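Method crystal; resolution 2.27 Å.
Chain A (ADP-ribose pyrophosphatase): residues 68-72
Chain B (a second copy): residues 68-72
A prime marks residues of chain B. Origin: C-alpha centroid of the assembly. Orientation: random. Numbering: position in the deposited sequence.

Chain A, residues 68-72: TPKLD
Chain B, residues 68-72: TPKLD

Two strand beginnings meet here without forming a backbone ladder: the polar link is a reciprocal pair of hydrogen bonds in which a threonine hydroxyl oxygen accepts a main-chain amide from the other copy. Leu71′ N donates to Thr68 OG1 at 3.0 Å, with an N-H...O angle of 162°, and the exact two-fold axis repeats the bond from Leu71 N to Thr68′ OG1, also 3.0 Å. The stretches run 120° apart, measured from CA 68 to CA 71, and the register pairs Thr68 CA with Lys70′ CA at 5.7 Å and, by symmetry, Lys70 CA with Thr68′ CA at 5.7 Å.

In both copies the backbone is extended, phi/psi being -68/144 at Pro69, -63/137 at Lys70, -93/128 at Leu71 and -118/132 at Asp72; psi of Thr68 is 170. The strand covers 70-72 and continues later in the chain. Thr68 points its CA-to-CB bond toward the partner, and its p rotamer (chi1 71°) places OG1 3.4 Å from Lys70′ CA, close beside the backbone whose next amide it receives.

Leu71 also points toward the partner and has the off-well chi1 of -109° with chi2 t (-169°). Its CD1 lies 4.4 Å from Pro69′ CD, a loose apolar contact that the axis repeats between Pro69 CD and Leu71′ CD1, again at 4.4 Å. Pro69 is set sideways, its ring puckered C-gamma exo. Lys70 is likewise sideways, chi1 m (-77°), and is modelled only to CG; its CB stands 4.0 Å from Thr68′ OG1. Asp72 points away, chi1 t (179°) and chi2 69°, and makes no contact with the opposing stretch; its carboxylate oxygens hydrogen-bond elsewhere in the structure. Together the two stretches bury 397 Å², with Leu71 and Thr68 of each copy the most covered.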

ATOM      1  N   THR A  68       6.421  13.625   1.441  1.00 95.54           N
ATOM      2  CA  THR A  68       5.751  12.549   0.713  1.00 91.00           C
ATOM      3  C   THR A  68       4.209  12.743   0.758  1.00 94.24           C
ATOM      4  O   THR A  68       3.752  13.592   1.533  1.00 96.12           O
ATOM      5  CB  THR A  68       6.169  11.158   1.271  1.00 96.51           C
ATOM      6  OG1 THR A  68       5.599  10.945   2.562  1.00 98.87           O
ATOM      7  CG2 THR A  68       7.671  10.944   1.293  1.00 95.48           C
ATOM      8  N   PRO A  69       3.384  11.982  -0.026  1.00 87.64           N
ATOM      9  CA  PRO A  69       1.922  12.154   0.071  1.00 86.22           C
ATOM     10  C   PRO A  69       1.366  11.673   1.413  1.00 87.69           C
ATOM     11  O   PRO A  69       1.859  10.673   1.962  1.00 86.08           O
ATOM     12  CB  PRO A  69       1.372  11.284  -1.072  1.00 84.89           C
ATOM     13  CG  PRO A  69       2.547  10.946  -1.930  1.00 89.70           C
ATOM     14  CD  PRO A  69       3.721  10.934  -1.012  1.00 86.71           C
ATOM     15  N   LYS A  70       0.343  12.389   1.939  1.00 82.80           N
ATOM     16  CA  LYS A  70      -0.339  12.031   3.186  1.00 80.82           C
ATOM     17  C   LYS A  70      -1.028  10.672   3.011  1.00 77.68           C
ATOM     18  O   LYS A  70      -1.577  10.402   1.940  1.00 74.98           O
ATOM     19  CB  LYS A  70      -1.353  13.115   3.599  1.00 85.51           C
ATOM     20  CG  LYS A  70      -0.712  14.345   4.223  1.00 99.02           C
ATOM     21  N   LEU A  71      -0.926   9.798   4.024  1.00 71.55           N
ATOM     22  CA  LEU A  71      -1.509   8.458   3.987  1.00 67.21           C
ATOM     23  C   LEU A  71      -2.896   8.438   4.608  1.00 68.34           C
ATOM     24  O   LEU A  71      -3.065   8.883   5.738  1.00 69.74           O
ATOM     25  CB  LEU A  71      -0.615   7.452   4.741  1.00 67.16           C
ATOM     26  CG  LEU A  71       0.161   6.387   3.947  1.00 71.19           C
ATOM     27  CD1 LEU A  71       0.748   5.360   4.885  1.00 71.54           C
ATOM     28  CD2 LEU A  71      -0.715   5.654   2.955  1.00 70.16           C
ATOM     29  N   ASP A  72      -3.878   7.889   3.880  1.00 60.66           N
ATOM     30  CA  ASP A  72      -5.247   7.720   4.350  1.00 58.50           C
ATOM     31  C   ASP A  72      -5.581   6.232   4.368  1.00 58.98           C
ATOM     32  O   ASP A  72      -5.271   5.523   3.412  1.00 57.38           O
ATOM     33  CB  ASP A  72      -6.239   8.491   3.469  1.00 60.27           C
ATOM     34  CG  ASP A  72      -7.690   8.341   3.895  1.00 64.34           C
ATOM     35  OD1 ASP A  72      -8.047   8.861   4.963  1.00 64.56           O
ATOM     36  OD2 ASP A  72      -8.467   7.721   3.141  1.00 67.59           O
TER
ATOM     37  N   THR B  68       1.339  12.243   8.789  1.00 95.54           N
ATOM     38  CA  THR B  68       1.256  10.808   8.524  1.00 91.00           C
ATOM     39  C   THR B  68       2.677  10.212   8.321  1.00 94.24           C
ATOM     40  O   THR B  68       3.624  10.997   8.192  1.00 96.12           O
ATOM     41  CB  THR B  68       0.335  10.523   7.304  1.00 96.51           C
ATOM     42  OG1 THR B  68       0.966  10.938   6.093  1.00 98.87           O
ATOM     43  CG2 THR B  68      -1.049  11.129   7.437  1.00 95.48           C
ATOM     44  N   PRO B  69       2.867   8.857   8.268  1.00 87.64           N
ATOM     45  CA  PRO B  69       4.220   8.319   8.026  1.00 86.22           C
ATOM     46  C   PRO B  69       4.719   8.612   6.609  1.00 87.69           C
ATOM     47  O   PRO B  69       3.920   8.593   5.658  1.00 86.08           O
ATOM     48  CB  PRO B  69       4.053   6.802   8.226  1.00 84.89           C
ATOM     49  CG  PRO B  69       2.722   6.619   8.876  1.00 89.70           C
ATOM     50  CD  PRO B  69       1.887   7.760   8.405  1.00 86.71           C
ATOM     51  N   LYS B  70       6.040   8.887   6.475  1.00 82.80           N
ATOM     52  CA  LYS B  70       6.688   9.133   5.184  1.00 80.82           C
ATOM     53  C   LYS B  70       6.590   7.869   4.322  1.00 77.68           C
ATOM     54  O   LYS B  70       6.726   6.761   4.847  1.00 74.98           O
ATOM     55  CB  LYS B  70       8.156   9.562   5.369  1.00 85.51           C
ATOM     56  CG  LYS B  70       8.318  11.010   5.805  1.00 99.02           C
ATOM     57  N   LEU B  71       6.275   8.032   3.028  1.00 71.55           N
ATOM     58  CA  LEU B  71       6.121   6.918   2.094  1.00 67.21           C
ATOM     59  C   LEU B  71       7.417   6.631   1.352  1.00 68.34           C
ATOM     60  O   LEU B  71       7.991   7.537   0.756  1.00 69.74           O
ATOM     61  CB  LEU B  71       5.016   7.218   1.061  1.00 67.16           C
ATOM     62  CG  LEU B  71       3.688   6.445   1.128  1.00 71.19           C
ATOM     63  CD1 LEU B  71       2.870   6.702  -0.115  1.00 71.54           C
ATOM     64  CD2 LEU B  71       3.896   4.950   1.238  1.00 70.16           C
ATOM     65  N   ASP B  72       7.854   5.366   1.362  1.00 60.66           N
ATOM     66  CA  ASP B  72       9.034   4.903   0.642  1.00 58.50           C
ATOM     67  C   ASP B  72       8.606   3.854  -0.379  1.00 58.98           C
ATOM     68  O   ASP B  72       7.818   2.967  -0.054  1.00 57.38           O
ATOM     69  CB  ASP B  72      10.086   4.332   1.603  1.00 60.27           C
ATOM     70  CG  ASP B  72      11.336   3.813   0.912  1.00 64.34           C
ATOM     71  OD1 ASP B  72      12.095   4.633   0.374  1.00 64.56           O
ATOM     72  OD2 ASP B  72      11.559   2.586   0.936  1.00 67.59           O
TER